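Local coordinates for YbbR family protein (Desulfitobacterium hafniense, PDB 3LYW) that is of unknown function, the crystallised piece being a predominantly beta-strand fragment, probably a YbbR domain, of a longer protein, at residues S8-K12 with L24-R28. Sequence-based numbering, arbitrary orientation.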
loop_
_atom_site.group_PDB
_atom_site.type_symbol
_atom_site.label_atom_id
_atom_site.label_comp_id
_atom_site.label_asym_id
_atom_site.label_seq_id
_atom_site.Cartn_x
_atom_site.Cartn_y
_atom_site.Cartn_z
ATOM N N SER A 8 -4.638 -2.332 -4.844
ATOM C CA SER A 8 -5.410 -1.553 -3.898
ATOM C C SER A 8 -4.489 -1.351 -2.691
ATOM O O SER A 8 -3.592 -2.166 -2.433
ATOM C CB SER A 8 -6.684 -2.299 -3.506
ATOM O OG SER A 8 -6.387 -3.594 -3.036
ATOM N N LEU A 9 -4.699 -0.258 -1.966
ATOM C CA LEU A 9 -3.876 0.061 -0.805
ATOM C C LEU A 9 -4.537 -0.390 0.489
ATOM O O LEU A 9 -5.715 -0.131 0.717
ATOM C CB LEU A 9 -3.612 1.569 -0.756
ATOM C CG LEU A 9 -2.625 2.072 0.309
ATOM C CD1 LEU A 9 -1.287 1.374 0.151
ATOM C CD2 LEU A 9 -2.457 3.574 0.183
ATOM N N ILE A 10 -3.763 -1.074 1.323
ATOM C CA ILE A 10 -4.240 -1.602 2.595
ATOM C C ILE A 10 -3.478 -1.009 3.768
ATOM O O ILE A 10 -2.266 -0.791 3.690
ATOM C CB ILE A 10 -4.078 -3.131 2.642
ATOM C CG1 ILE A 10 -4.975 -3.765 1.583
ATOM C CG2 ILE A 10 -4.416 -3.659 4.030
ATOM C CD1 ILE A 10 -6.421 -3.307 1.661
ATOM N N ALA A 11 -4.187 -0.736 4.855
ATOM C CA ALA A 11 -3.522 -0.176 6.019
ATOM C C ALA A 11 -3.199 -1.288 7.007
ATOM O O ALA A 11 -4.048 -2.118 7.295
ATOM C CB ALA A 11 -4.410 0.857 6.673
ATOM N N LYS A 12 -1.970 -1.305 7.513
ATOM C CA LYS A 12 -1.579 -2.308 8.497
ATOM C C LYS A 12 -1.334 -1.641 9.855
ATOM O O LYS A 12 -0.965 -0.466 9.937
ATOM C CB LYS A 12 -0.316 -3.035 8.043
ATOM C CG LYS A 12 -0.434 -3.718 6.699
ATOM C CD LYS A 12 -1.362 -4.930 6.737
ATOM C CE LYS A 12 -1.329 -5.675 5.403
ATOM N NZ LYS A 12 -2.235 -6.854 5.383
ATOM N N LEU A 24 -8.474 5.217 0.859
ATOM C CA LEU A 24 -7.151 4.859 0.349
ATOM C C LEU A 24 -7.122 4.765 -1.173
ATOM O O LEU A 24 -7.911 4.031 -1.763
ATOM C CB LEU A 24 -6.695 3.536 0.969
ATOM C CG LEU A 24 -6.646 3.551 2.500
ATOM C CD1 LEU A 24 -6.157 2.209 3.018
ATOM C CD2 LEU A 24 -5.728 4.670 2.958
ATOM N N PRO A 25 -6.209 5.508 -1.827
ATOM C CA PRO A 25 -6.102 5.490 -3.286
ATOM C C PRO A 25 -5.487 4.193 -3.774
ATOM O O PRO A 25 -4.975 3.412 -2.974
ATOM C CB PRO A 25 -5.218 6.696 -3.574
ATOM C CG PRO A 25 -4.285 6.680 -2.403
ATOM C CD PRO A 25 -5.224 6.438 -1.246
ATOM N N SER A 26 -5.580 3.952 -5.077
ATOM C CA SER A 26 -5.000 2.761 -5.671
ATOM C C SER A 26 -3.542 3.111 -5.922
ATOM O O SER A 26 -3.171 4.283 -5.886
ATOM C CB SER A 26 -5.693 2.410 -6.992
ATOM O OG SER A 26 -5.620 3.481 -7.919
ATOM N N VAL A 27 -2.726 2.101 -6.176
ATOM C CA VAL A 27 -1.303 2.299 -6.394
ATOM C C VAL A 27 -0.842 1.635 -7.694
ATOM O O VAL A 27 -1.231 0.496 -7.985
ATOM C CB VAL A 27 -0.498 1.690 -5.228
ATOM C CG1 VAL A 27 0.981 1.844 -5.484
ATOM C CG2 VAL A 27 -0.881 2.364 -3.928
ATOM N N ARG A 28 -0.018 2.343 -8.469
ATOM C CA ARG A 28 0.513 1.781 -9.716
ATOM C C ARG A 28 1.951 1.348 -9.446
ATOM O O ARG A 28 2.749 2.134 -8.929
ATOM C CB ARG A 28 0.489 2.824 -10.826
ATOM C CG ARG A 28 -0.903 3.202 -11.242
ATOM C CD ARG A 28 -1.284 2.587 -12.572
ATOM N NE ARG A 28 -1.217 3.575 -13.646
ATOM C CZ ARG A 28 -1.784 3.426 -14.840
ATOM N NH1 ARG A 28 -2.463 2.323 -15.123
ATOM N NH2 ARG A 28 -1.685 4.390 -15.748
HETATM O O HOH W 1 -6.831 1.164 -2.921
#
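The Leu9-Ile10 peptide group carries the CD1 methyl of Leu24 over one of its faces: Leu9 O lies 3.3 Å from Leu24 CD1, which stands well above the peptide plane rather than at its edge. A second flat group, the Pro25 carbonyl, meets the Leu9 side chain end-on. Its C=O bond is aimed almost straight at the methylene, with Leu9 CB 3.2 Å from Pro25 O. The proline ring adds a light touch, its CD lying 4.2 Å from the CD2 methyl of Leu9.

The two leucines also touch side by side at their stems (Leu9 CB to Leu24 CB, 4.0 Å). CD1 of Leu24 is anti to its CA (chi2 -179°), an extended shape that carries this methyl past the Leu9 carbonyl to within 4.3 Å of Ala11 CB. With CG anti to the backbone N (chi1 -173°), the Leu9 branch reaches Val27, its CD1 lying 4.2 Å from Val27 CG2.

No direct hydrogen bond joins the segments. A water fills part of that role, accepting from Leu9 N at 2.7 Å and donating to Leu24 O in a longer bond of 3.3 Å. It thus bridges strand 4-12 to a loop residue just before the chain enters strand 26-33, the antiparallel neighbour of strand 4-12, and apolar side chains make the rest of the contact.

On its other edge, strand 4-12 runs parallel to strand 44-48, with backbone hydrogen bonds from Ser8 and Ile10 to Ala45 and from Ile10 and Lys12 to Val47. Leu9 and Val27, both buried, share Val61 of strand 55-63, while strand 69-85 supplies Val79 to Leu9 and Pro25, Leu81 to Leu24 and Ile74 to Val27, and the contact lies close to the centre of the chain, within its mixed sheet.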